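Local coordinates for protein mitochondrial enolase superfamily member 1 (Homo sapiens, PDB 4A35) that catalyses the magnesium-dependent dehydration of L-fuconate to 2-keto-3-deoxy-L-fuconate, a step in the breakdown of L-fucose, at residues Arg154-Val159 / Leu343-Lys348; Glu306-His309 / Ile313-Gln316; Gln316-Lys321 / Lys347-Pro352; Leu326-Cys331 / Asn337-Val342. All blocks are in the same frame, centred on the assembly; numbering follows the deposited sequence. Where two conformers were deposited one is given.

Contact 1: residues Arg154-Val159 / Leu343-Lys348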
loop_
_atom_site.group_PDB
_atom_site.type_symbol
_atom_site.label_atom_id
_atom_site.label_comp_id
_atom_site.label_asym_id
_atom_site.label_seq_id
_atom_site.Cartn_x
_atom_site.Cartn_y
_atom_site.Cartn_z
ATOM N N ARG A 154 -14.336 -5.939 8.542
ATOM C CA ARG A 154 -13.264 -6.938 8.450
ATOM C C ARG A 154 -11.934 -6.377 9.000
ATOM O O ARG A 154 -11.572 -5.239 8.713
ATOM C CB ARG A 154 -13.092 -7.503 7.013
ATOM C CG ARG A 154 -12.031 -8.609 6.972
ATOM C CD ARG A 154 -12.130 -9.522 5.692
ATOM N NE ARG A 154 -11.794 -8.760 4.484
ATOM C CZ ARG A 154 -11.754 -9.272 3.248
ATOM N NH1 ARG A 154 -12.115 -10.540 3.030
ATOM N NH2 ARG A 154 -11.428 -8.496 2.210
ATOM N N TYR A 155 -11.221 -7.199 9.769
ATOM C CA TYR A 155 -9.896 -6.907 10.379
ATOM C C TYR A 155 -9.951 -5.882 11.530
ATOM O O TYR A 155 -8.893 -5.538 12.041
ATOM C CB TYR A 155 -8.861 -6.457 9.358
ATOM C CG TYR A 155 -8.723 -7.382 8.163
ATOM C CD1 TYR A 155 -8.636 -8.774 8.331
ATOM C CD2 TYR A 155 -8.706 -6.874 6.866
ATOM C CE1 TYR A 155 -8.485 -9.628 7.221
ATOM C CE2 TYR A 155 -8.541 -7.712 5.754
ATOM C CZ TYR A 155 -8.408 -9.089 5.940
ATOM O OH TYR A 155 -8.252 -9.926 4.840
ATOM N N ILE A 156 -11.153 -5.388 11.915
ATOM C CA ILE A 156 -11.227 -4.457 13.047
ATOM C C ILE A 156 -12.229 -4.922 14.130
ATOM O O ILE A 156 -12.315 -4.261 15.182
ATOM C CB ILE A 156 -11.514 -2.965 12.653
ATOM C CG1 ILE A 156 -12.976 -2.769 12.111
ATOM C CG2 ILE A 156 -10.440 -2.421 11.674
ATOM C CD1 ILE A 156 -13.439 -1.272 11.877
ATOM N N THR A 157 -12.955 -6.052 13.928
ATOM C CA THR A 157 -13.896 -6.530 14.969
ATOM C C THR A 157 -13.205 -6.862 16.315
ATOM O O THR A 157 -13.881 -6.920 17.323
ATOM C CB THR A 157 -14.653 -7.802 14.486
ATOM O OG1 THR A 157 -13.687 -8.839 14.248
ATOM C CG2 THR A 157 -15.480 -7.541 13.242
ATOM N N ASP A 158 -11.867 -7.039 16.331
ATOM C CA ASP A 158 -11.099 -7.290 17.556
ATOM C C ASP A 158 -10.996 -6.016 18.440
ATOM O O ASP A 158 -10.647 -6.136 19.608
ATOM C CB ASP A 158 -9.710 -7.862 17.244
ATOM C CG ASP A 158 -8.897 -7.066 16.215
ATOM O OD1 ASP A 158 -9.480 -6.666 15.151
ATOM O OD2 ASP A 158 -7.686 -6.838 16.462
ATOM N N VAL A 159 -11.272 -4.805 17.873
ATOM C CA VAL A 159 -11.278 -3.538 18.663
ATOM C C VAL A 159 -12.654 -2.841 18.577
ATOM O O VAL A 159 -12.993 -2.069 19.454
ATOM C CB VAL A 159 -10.138 -2.544 18.291
ATOM C CG1 VAL A 159 -8.768 -3.183 18.424
ATOM C CG2 VAL A 159 -10.327 -1.898 16.896
ATOM N N LEU A 343 -13.296 6.997 12.341
ATOM C CA LEU A 343 -13.866 7.908 13.360
ATOM C C LEU A 343 -14.373 7.104 14.567
ATOM O O LEU A 343 -14.215 7.510 15.725
ATOM C CB LEU A 343 -15.061 8.722 12.770
ATOM C CG LEU A 343 -14.664 9.754 11.719
ATOM C CD1 LEU A 343 -15.935 10.341 11.056
ATOM C CD2 LEU A 343 -13.783 10.874 12.359
ATOM N N LEU A 344 -15.086 6.012 14.282
ATOM C CA LEU A 344 -15.635 5.179 15.376
ATOM C C LEU A 344 -14.527 4.503 16.205
ATOM O O LEU A 344 -14.609 4.510 17.434
ATOM C CB LEU A 344 -16.622 4.137 14.825
ATOM C CG LEU A 344 -17.953 4.711 14.292
ATOM C CD1 LEU A 344 -18.631 3.681 13.366
ATOM C CD2 LEU A 344 -18.859 5.152 15.456
ATOM N N MET A 345 -13.459 4.051 15.578
ATOM C CA MET A 345 -12.341 3.468 16.352
ATOM C C MET A 345 -11.653 4.534 17.219
ATOM O O MET A 345 -11.373 4.283 18.374
ATOM C CB MET A 345 -11.282 2.825 15.430
ATOM C CG MET A 345 -11.725 1.462 14.846
ATOM S SD MET A 345 -10.345 0.600 14.061
ATOM C CE MET A 345 -9.998 1.740 12.659
ATOM N N ALA A 346 -11.441 5.773 16.667
ATOM C CA ALA A 346 -10.766 6.847 17.410
ATOM C C ALA A 346 -11.595 7.204 18.658
ATOM O O ALA A 346 -11.025 7.427 19.713
ATOM C CB ALA A 346 -10.627 8.076 16.497
ATOM N N LYS A 347 -12.937 7.271 18.533
ATOM C CA LYS A 347 -13.809 7.539 19.714
ATOM C C LYS A 347 -13.705 6.376 20.750
ATOM O O LYS A 347 -13.585 6.640 21.954
ATOM C CB LYS A 347 -15.274 7.748 19.268
ATOM C CG LYS A 347 -16.274 8.050 20.408
ATOM C CD LYS A 347 -15.799 9.126 21.390
ATOM C CE LYS A 347 -16.931 9.407 22.330
ATOM N NZ LYS A 347 -16.419 10.100 23.543
ATOM N N LYS A 348 -13.792 5.121 20.272
ATOM C CA LYS A 348 -13.663 3.888 21.091
ATOM C C LYS A 348 -12.351 3.943 21.922
ATOM O O LYS A 348 -12.382 3.649 23.127
ATOM C CB LYS A 348 -13.717 2.621 20.192
ATOM C CG LYS A 348 -13.628 1.284 20.968
ATOM C CD LYS A 348 -15.007 0.821 21.479
ATOM C CE LYS A 348 -14.978 -0.267 22.547
ATOM N NZ LYS A 348 -14.344 -1.496 22.071
HETATM O O HOH W 1 -11.733 -2.045 21.862
#
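Met345 reaches out from helix 335-348 and lays its sulfur against two branched side chains of the loop, Val159 and Ile156. Its CG lies beside the backbone N and the chain then runs on extended (chi2 -168°), which carries SD out to the loop. On one partner, Val159 CG2 lies 3.8 Å from Met345 SD; on the other, Ile156 CG2 comes to 3.9 Å from the same sulfur. Both side chains lie aslant to the methionine, and the contact is wholly apolar at this point.

One turn further along the helix, Lys348 adds the polar clasp. Its chain curls so that NZ donates to Val159 O at 3.0 Å, with a C=O...N angle of 151°. A water strengthens the link: it donates to Val159 O at 2.7 Å and accepts from Lys348 NZ, also at 2.7 Å, so the carbonyl is gripped twice. Asp164 offers the ammonium a further, long and weak ion pair. The same loop also meets the second subunit: Thr157 OG1 is hydrogen-bonded to Asp257 of that subunit. The arrangement is that of a connecting loop fastened to an outer-layer helix of the TIM-type barrel of the mandelate racemase/muconate lactonizing enzyme family, away from the catalytic centre.

Contact 2: residues Glu306-His309 / Ile313-Gln316. With MG (magnesium ion), chain B.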
loop_
_atom_site.group_PDB
_atom_site.type_symbol
_atom_site.label_atom_id
_atom_site.label_comp_id
_atom_site.label_asym_id
_atom_site.label_seq_id
_atom_site.Cartn_x
_atom_site.Cartn_y
_atom_site.Cartn_z
ATOM N N GLU A 306 -2.426 11.160 7.369
ATOM C CA GLU A 306 -2.812 11.568 6.016
ATOM C C GLU A 306 -2.440 10.539 4.908
ATOM O O GLU A 306 -3.166 10.502 3.922
ATOM C CB GLU A 306 -2.207 12.926 5.641
ATOM C CG GLU A 306 -0.740 12.874 5.308
ATOM C CD GLU A 306 -0.202 14.259 5.078
ATOM O OE1 GLU A 306 -0.407 15.104 5.974
ATOM O OE2 GLU A 306 0.367 14.518 3.998
ATOM N N GLN A 307 -1.316 9.724 5.059
ATOM C CA GLN A 307 -0.951 8.741 4.052
ATOM C C GLN A 307 -1.158 7.325 4.593
ATOM O O GLN A 307 -0.724 6.355 3.960
ATOM C CB GLN A 307 0.514 8.942 3.570
ATOM C CG GLN A 307 0.650 10.207 2.689
ATOM C CD GLN A 307 1.659 10.057 1.563
ATOM O OE1 GLN A 307 2.688 10.753 1.516
ATOM N NE2 GLN A 307 1.330 9.263 0.552
ATOM N N CYS A 308 -1.787 7.212 5.805
ATOM C CA CYS A 308 -2.113 5.939 6.408
ATOM C C CYS A 308 -3.095 5.207 5.477
ATOM O O CYS A 308 -4.196 5.727 5.249
ATOM C CB CYS A 308 -2.721 6.179 7.771
ATOM S SG CYS A 308 -3.254 4.670 8.539
ATOM N N HIS A 309 -2.684 4.128 4.860
ATOM C CA HIS A 309 -3.454 3.526 3.756
ATOM C C HIS A 309 -4.822 2.877 4.030
ATOM O O HIS A 309 -5.647 2.826 3.097
ATOM C CB HIS A 309 -2.561 2.619 2.868
ATOM C CG HIS A 309 -1.913 1.469 3.580
ATOM N ND1 HIS A 309 -2.592 0.286 3.779
ATOM C CD2 HIS A 309 -0.686 1.370 4.137
ATOM C CE1 HIS A 309 -1.757 -0.515 4.418
ATOM N NE2 HIS A 309 -0.614 0.093 4.690
ATOM N N ILE A 313 -4.099 -0.112 9.586
ATOM C CA ILE A 313 -2.983 0.692 10.077
ATOM C C ILE A 313 -3.512 1.569 11.204
ATOM O O ILE A 313 -2.859 1.634 12.233
ATOM C CB ILE A 313 -2.297 1.534 8.942
ATOM C CG1 ILE A 313 -1.768 0.596 7.751
ATOM C CG2 ILE A 313 -1.107 2.356 9.549
ATOM C CD1 ILE A 313 -0.594 -0.415 8.231
ATOM N N PHE A 314 -4.641 2.277 10.998
ATOM C CA PHE A 314 -5.177 3.114 12.091
ATOM C C PHE A 314 -5.490 2.279 13.354
ATOM O O PHE A 314 -5.252 2.725 14.475
ATOM C CB PHE A 314 -6.414 3.866 11.644
ATOM C CG PHE A 314 -6.047 5.135 10.881
ATOM C CD1 PHE A 314 -5.331 6.170 11.507
ATOM C CD2 PHE A 314 -6.442 5.306 9.568
ATOM C CE1 PHE A 314 -5.034 7.360 10.811
ATOM C CE2 PHE A 314 -6.170 6.504 8.882
ATOM C CZ PHE A 314 -5.463 7.517 9.507
ATOM N N LYS A 315 -6.044 1.097 13.176
ATOM C CA LYS A 315 -6.347 0.242 14.322
ATOM C C LYS A 315 -5.100 -0.008 15.158
ATOM O O LYS A 315 -5.127 0.165 16.368
ATOM C CB LYS A 315 -6.978 -1.096 13.880
ATOM C CG LYS A 315 -7.105 -2.104 15.056
ATOM C CD LYS A 315 -7.592 -3.446 14.567
ATOM C CE LYS A 315 -6.488 -4.306 13.904
ATOM N NZ LYS A 315 -6.864 -5.764 13.927
ATOM N N GLN A 316 -4.000 -0.342 14.511
ATOM C CA GLN A 316 -2.742 -0.649 15.233
ATOM C C GLN A 316 -2.139 0.597 15.836
ATOM O O GLN A 316 -1.610 0.513 16.942
ATOM C CB GLN A 316 -1.741 -1.349 14.313
ATOM C CG GLN A 316 -2.278 -2.770 13.892
ATOM C CD GLN A 316 -1.348 -3.253 12.803
ATOM O OE1 GLN A 316 -0.367 -3.915 13.107
ATOM N NE2 GLN A 316 -1.597 -2.829 11.547
HETATM MG MG MG B . 0.828 16.565 6.750
HETATM O O HOH W 2 1.392 16.947 4.434
HETATM O O HOH W 3 2.270 15.260 6.848
HETATM O O HOH W 4 -0.364 17.966 6.065
#
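Cys308 and His309 each bring a side chain onto helix 311-319, where Ile313 and Phe314 receive them. The segment begins at the metal: Glu306 OE1 binds the magnesium ion at 2.1 Å, and Glu306 OE2 accepts a hydrogen bond from one of the three coordinated waters, while Asp251 and Glu277 complete the six ligands. Two residues on, the sulfur of Cys308, anti to the backbone N (chi1 176°), is thereby directed over the centre of the Phe314 ring. In this conformer, one of two modelled, SG of Cys308 lies 3.4 Å from the Phe314 centroid, a sulfur-aromatic contact that the second conformer leaves somewhat doubtful. Cys308 CB also meets this face, 3.9 Å from the Phe314 centroid, as a CH-pi contact. At His309 the roles reverse: Ile313 CG1 sits over one face of the imidazole, near its rim, 3.3 Å from His309 NE2. That ring also meets His309 of the second subunit, their planes roughly perpendicular. Were Phe314 an alanine, Cys308 would probably lose the ring face it rests on, leaving a gap between loop and helix. The loop links strand 301-304 to helix 311-319, with Ile313 leaning on Ile285 of helix 285-295 and Phe314 on Val342 of helix 335-348.

Contact 3: residues Gln316-Lys321 / Lys347-Pro352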
loop_
_atom_site.group_PDB
_atom_site.type_symbol
_atom_site.label_atom_id
_atom_site.label_comp_id
_atom_site.label_asym_id
_atom_site.label_seq_id
_atom_site.Cartn_x
_atom_site.Cartn_y
_atom_site.Cartn_z
ATOM N N GLN A 316 -4.000 -0.342 14.511
ATOM C CA GLN A 316 -2.742 -0.649 15.233
ATOM C C GLN A 316 -2.139 0.597 15.836
ATOM O O GLN A 316 -1.610 0.513 16.942
ATOM C CB GLN A 316 -1.741 -1.349 14.313
ATOM C CG GLN A 316 -2.278 -2.770 13.892
ATOM C CD GLN A 316 -1.348 -3.253 12.803
ATOM O OE1 GLN A 316 -0.367 -3.915 13.107
ATOM N NE2 GLN A 316 -1.597 -2.829 11.547
ATOM N N LEU A 317 -2.265 1.768 15.152
ATOM C CA LEU A 317 -1.794 3.045 15.747
ATOM C C LEU A 317 -2.515 3.326 17.083
ATOM O O LEU A 317 -1.894 3.762 18.054
ATOM C CB LEU A 317 -2.050 4.235 14.777
ATOM C CG LEU A 317 -1.131 4.244 13.525
ATOM C CD1 LEU A 317 -1.682 5.259 12.472
ATOM C CD2 LEU A 317 0.370 4.568 13.927
ATOM N N LEU A 318 -3.818 3.016 17.133
ATOM C CA LEU A 318 -4.638 3.196 18.345
ATOM C C LEU A 318 -4.240 2.101 19.377
ATOM O O LEU A 318 -4.073 2.405 20.547
ATOM C CB LEU A 318 -6.126 3.133 17.988
ATOM C CG LEU A 318 -6.633 4.376 17.173
ATOM C CD1 LEU A 318 -7.994 4.111 16.573
ATOM C CD2 LEU A 318 -6.638 5.636 18.061
ATOM N N GLN A 319 -4.120 0.842 18.931
ATOM C CA GLN A 319 -3.735 -0.294 19.814
ATOM C C GLN A 319 -2.387 -0.058 20.527
ATOM O O GLN A 319 -2.290 -0.295 21.734
ATOM C CB GLN A 319 -3.669 -1.594 19.046
ATOM C CG GLN A 319 -5.047 -2.138 18.742
ATOM C CD GLN A 319 -4.972 -3.357 17.856
ATOM O OE1 GLN A 319 -4.253 -3.380 16.859
ATOM N NE2 GLN A 319 -5.656 -4.425 18.261
ATOM N N ALA A 320 -1.381 0.443 19.767
ATOM C CA ALA A 320 -0.051 0.693 20.267
ATOM C C ALA A 320 0.065 2.040 20.990
ATOM O O ALA A 320 1.179 2.366 21.417
ATOM C CB ALA A 320 0.976 0.606 19.141
ATOM N N LYS A 321 -1.030 2.860 21.050
ATOM C CA LYS A 321 -1.009 4.212 21.652
ATOM C C LYS A 321 0.122 5.046 20.998
ATOM O O LYS A 321 0.919 5.709 21.661
ATOM C CB LYS A 321 -0.879 4.153 23.201
ATOM C CG LYS A 321 -1.947 3.316 23.845
ATOM C CD LYS A 321 -1.891 3.494 25.355
ATOM C CE LYS A 321 -3.097 2.858 25.967
ATOM N NZ LYS A 321 -3.064 2.993 27.443
ATOM N N LYS A 347 -12.937 7.271 18.533
ATOM C CA LYS A 347 -13.809 7.539 19.714
ATOM C C LYS A 347 -13.705 6.376 20.750
ATOM O O LYS A 347 -13.585 6.640 21.954
ATOM C CB LYS A 347 -15.274 7.748 19.268
ATOM C CG LYS A 347 -16.274 8.050 20.408
ATOM C CD LYS A 347 -15.799 9.126 21.390
ATOM C CE LYS A 347 -16.931 9.407 22.330
ATOM N NZ LYS A 347 -16.419 10.100 23.543
ATOM N N LYS A 348 -13.792 5.121 20.272
ATOM C CA LYS A 348 -13.663 3.888 21.091
ATOM C C LYS A 348 -12.351 3.943 21.922
ATOM O O LYS A 348 -12.382 3.649 23.127
ATOM C CB LYS A 348 -13.717 2.621 20.192
ATOM C CG LYS A 348 -13.628 1.284 20.968
ATOM C CD LYS A 348 -15.007 0.821 21.479
ATOM C CE LYS A 348 -14.978 -0.267 22.547
ATOM N NZ LYS A 348 -14.344 -1.496 22.071
ATOM N N PHE A 349 -11.245 4.454 21.311
ATOM C CA PHE A 349 -9.958 4.624 21.982
ATOM C C PHE A 349 -9.802 6.018 22.652
ATOM O O PHE A 349 -8.727 6.308 23.219
ATOM C CB PHE A 349 -8.816 4.401 20.964
ATOM C CG PHE A 349 -8.534 2.946 20.685
ATOM C CD1 PHE A 349 -9.248 2.252 19.700
ATOM C CD2 PHE A 349 -7.548 2.258 21.404
ATOM C CE1 PHE A 349 -8.989 0.886 19.452
ATOM C CE2 PHE A 349 -7.281 0.898 21.153
ATOM C CZ PHE A 349 -7.988 0.222 20.168
ATOM N N GLU A 350 -10.854 6.906 22.541
ATOM C CA GLU A 350 -10.824 8.261 23.111
ATOM C C GLU A 350 -9.592 9.081 22.612
ATOM O O GLU A 350 -8.887 9.727 23.400
ATOM C CB GLU A 350 -10.898 8.216 24.668
ATOM C CG GLU A 350 -12.258 7.773 25.172
ATOM C CD GLU A 350 -13.415 8.705 24.848
ATOM O OE1 GLU A 350 -13.187 9.911 24.594
ATOM O OE2 GLU A 350 -14.569 8.234 24.925
ATOM N N ILE A 351 -9.336 9.011 21.295
ATOM C CA ILE A 351 -8.249 9.722 20.625
ATOM C C ILE A 351 -8.888 10.803 19.724
ATOM O O ILE A 351 -9.785 10.485 18.935
ATOM C CB ILE A 351 -7.283 8.773 19.844
ATOM C CG1 ILE A 351 -6.485 7.868 20.880
ATOM C CG2 ILE A 351 -6.340 9.537 18.957
ATOM C CD1 ILE A 351 -5.565 8.658 21.883
ATOM N N PRO A 352 -8.426 12.073 19.817
ATOM C CA PRO A 352 -9.031 13.142 18.970
ATOM C C PRO A 352 -8.638 13.022 17.509
ATOM O O PRO A 352 -7.487 12.699 17.170
ATOM C CB PRO A 352 -8.467 14.444 19.575
ATOM C CG PRO A 352 -7.125 14.047 20.154
ATOM C CD PRO A 352 -7.379 12.630 20.706
#
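Leu318 carries this contact, meeting Phe349 with CB and both methyls and Ile351 with CD2. Its CB stands over the middle of the phenyl ring, 3.6 Å from the Phe349 centroid and 11° off the ring normal, a CH-pi contact. Beyond CG the two methyls part. Leu318 CD1 stays with the aromatic ring, 3.8 Å from Phe349 CD1, whereas Leu318 CD2 reaches Ile351 CG1 at 3.6 Å and slips along that side chain in the opposite direction. Leu318 CD2 also lies 3.8 Å from Phe349 CB, so this methyl fills the angle between the two partners. At the margin, Gln319 CG approaches Phe349 CZ at 4.0 Å, and its amide is turned nearly perpendicular to the ring. With an alanine here instead of Phe349, the lost ring would probably leave Leu318 CB uncovered and a gap between the two helix ends. Both helices finish in a Schellman motif, at Lys321 and at Glu350; Glu350 also turns back to form a salt bridge in which Lys347 NZ meets its OE2 at 3.0 Å. The C-terminal ends of helices 311-319 and 335-348 meet here, and Leu318 and Ile351 both rest on Leu326 of strand 325-326.

Contact 4: residues Leu326-Cys331 / Asn337-Val342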
loop_
_atom_site.group_PDB
_atom_site.type_symbol
_atom_site.label_atom_id
_atom_site.label_comp_id
_atom_site.label_asym_id
_atom_site.label_seq_id
_atom_site.Cartn_x
_atom_site.Cartn_y
_atom_site.Cartn_z
ATOM N N LEU A 326 -5.179 11.929 15.614
ATOM C CA LEU A 326 -5.352 11.008 14.471
ATOM C C LEU A 326 -5.844 11.788 13.294
ATOM O O LEU A 326 -6.904 12.397 13.347
ATOM C CB LEU A 326 -6.320 9.876 14.905
ATOM C CG LEU A 326 -6.472 8.711 13.896
ATOM C CD1 LEU A 326 -6.902 7.432 14.622
ATOM C CD2 LEU A 326 -7.532 9.069 12.808
ATOM N N GLN A 327 -5.111 11.700 12.169
ATOM C CA GLN A 327 -5.472 12.527 11.017
ATOM C C GLN A 327 -6.092 11.706 9.897
ATOM O O GLN A 327 -5.381 11.171 9.063
ATOM C CB GLN A 327 -4.219 13.287 10.539
ATOM C CG GLN A 327 -3.682 14.104 11.759
ATOM C CD GLN A 327 -2.391 14.746 11.533
ATOM O OE1 GLN A 327 -1.403 14.077 11.205
ATOM N NE2 GLN A 327 -2.369 16.058 11.741
ATOM N N ILE A 328 -7.428 11.710 9.839
ATOM C CA ILE A 328 -8.120 11.063 8.737
ATOM C C ILE A 328 -7.897 11.844 7.433
ATOM O O ILE A 328 -7.579 13.031 7.445
ATOM C CB ILE A 328 -9.650 10.915 9.016
ATOM C CG1 ILE A 328 -10.374 12.287 9.147
ATOM C CG2 ILE A 328 -9.938 9.849 10.149
ATOM C CD1 ILE A 328 -12.021 12.230 9.159
ATOM N N ASP A 329 -8.052 11.146 6.302
ATOM C CA ASP A 329 -8.026 11.777 5.000
ATOM C C ASP A 329 -9.209 11.211 4.192
ATOM O O ASP A 329 -9.424 9.992 4.147
ATOM C CB ASP A 329 -6.701 11.595 4.272
ATOM C CG ASP A 329 -6.770 12.390 2.961
ATOM O OD1 ASP A 329 -6.463 13.594 2.984
ATOM O OD2 ASP A 329 -7.167 11.806 1.928
ATOM N N SER A 330 -9.980 12.123 3.586
ATOM C CA SER A 330 -11.200 11.838 2.831
ATOM C C SER A 330 -10.928 11.035 1.543
ATOM O O SER A 330 -11.843 10.407 1.034
ATOM C CB SER A 330 -11.883 13.172 2.463
ATOM O OG SER A 330 -11.086 14.019 1.642
ATOM N N CYS A 331 -9.705 11.142 0.974
ATOM C CA CYS A 331 -9.394 10.524 -0.347
ATOM C C CYS A 331 -8.262 9.430 -0.331
ATOM O O CYS A 331 -8.033 8.806 -1.373
ATOM C CB CYS A 331 -9.065 11.628 -1.351
ATOM S SG CYS A 331 -10.494 12.673 -1.726
ATOM N N ASN A 337 -17.142 5.392 3.785
ATOM C CA ASN A 337 -17.310 4.096 4.484
ATOM C C ASN A 337 -16.150 3.804 5.432
ATOM O O ASN A 337 -16.370 3.594 6.606
ATOM C CB ASN A 337 -17.464 2.948 3.501
ATOM C CG ASN A 337 -18.423 3.259 2.367
ATOM O OD1 ASN A 337 -18.137 4.088 1.510
ATOM N ND2 ASN A 337 -19.563 2.589 2.320
ATOM N N GLU A 338 -14.927 3.836 4.925
ATOM C CA GLU A 338 -13.777 3.530 5.752
ATOM C C GLU A 338 -13.477 4.665 6.734
ATOM O O GLU A 338 -13.088 4.376 7.881
ATOM C CB GLU A 338 -12.580 3.215 4.897
ATOM C CG GLU A 338 -11.505 2.544 5.754
ATOM C CD GLU A 338 -10.361 1.931 4.958
ATOM O OE1 GLU A 338 -9.929 2.538 3.953
ATOM O OE2 GLU A 338 -9.862 0.864 5.386
ATOM N N ASN A 339 -13.634 5.962 6.308
ATOM C CA ASN A 339 -13.450 7.073 7.251
ATOM C C ASN A 339 -14.397 6.912 8.469
ATOM O O ASN A 339 -13.968 7.203 9.584
ATOM C CB ASN A 339 -13.715 8.418 6.588
ATOM C CG ASN A 339 -12.435 8.989 6.031
ATOM O OD1 ASN A 339 -11.589 9.492 6.757
ATOM N ND2 ASN A 339 -12.214 8.776 4.740
ATOM N N LEU A 340 -15.664 6.470 8.253
ATOM C CA LEU A 340 -16.614 6.264 9.375
ATOM C C LEU A 340 -16.057 5.245 10.375
ATOM O O LEU A 340 -16.115 5.493 11.585
ATOM C CB LEU A 340 -17.986 5.757 8.886
ATOM C CG LEU A 340 -18.839 6.808 8.158
ATOM C CD1 LEU A 340 -20.033 6.114 7.455
ATOM C CD2 LEU A 340 -19.327 7.866 9.143
ATOM N N SER A 341 -15.484 4.136 9.859
ATOM C CA SER A 341 -14.911 3.064 10.723
ATOM C C SER A 341 -13.737 3.613 11.552
ATOM O O SER A 341 -13.587 3.236 12.722
ATOM C CB SER A 341 -14.469 1.859 9.887
ATOM O OG SER A 341 -13.276 2.014 9.133
ATOM N N VAL A 342 -12.955 4.551 10.962
ATOM C CA VAL A 342 -11.786 5.118 11.650
ATOM C C VAL A 342 -12.299 6.140 12.684
ATOM O O VAL A 342 -11.786 6.170 13.788
ATOM C CB VAL A 342 -10.776 5.697 10.631
ATOM C CG1 VAL A 342 -9.637 6.456 11.346
ATOM C CG2 VAL A 342 -10.164 4.562 9.779
#
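A first torsion of -92°, well away from the usual staggered position, swings the Asn339 carboxamide off helix 335-348 and against Ile328 and Asp329. The amide nitrogen Asn339 ND2 donates to Asp329 O at 3.1 Å, with an N-H...O angle of 158°; the acceptor lies in the amide plane, although the donor stands above the plane of the carbonyl. Asn339 ND2 also bonds Ser335 O one turn back in its own helix; together the two bonds hold the amide's rotation, and the one to Asp329 O ties loop to helix. Asn339 OD1 faces Ile328, 3.3 Å from its CB. One turn on, Val342 holds CG1 anti to its backbone N (chi1 173°), and this methyl meets Ile328 CG2 at 3.6 Å and Leu326 CD2 at 3.7 Å.

Beyond the carbonyl, Asp329 OD2 accepts from Cys331 N at 2.8 Å in an Asx turn, and its OD1 bonds ND1 of His356, the predicted active-site residue. Asp329, whose carbonyl the amide holds, probably helps to position this histidine. The whole is a beta-alpha unit of the barrel: the chain leaves strand 325-326, next to strand 301-304, and returns as helix 335-348, flanked by helix 311-319 through Phe314 and by helix 362-377 through Leu369.

Overall arrangement
Contacts 1, 3 and 4 all draw on helix 335-348, and contacts 2 and 3 share helix 311-319, so the four form one continuous cluster whose centres lie about 9 to 13 Å apart. Lys315 of contact 2 joins it to contact 1, its NZ 2.9 Å from Asp158 OD2 in a salt bridge. Contacts 2 and 4 meet where Phe314 CE1 lies 3.6 Å from Leu326 CD2, and Pro352 O of contact 3 stands 2.9 Å from Leu326 N of contact 4. Towards the active site, contact 2 supplies a magnesium ligand and contact 4 brings the Asp329 side chain to about 9 Å from the ion; contacts 1 and 3 lie farther out.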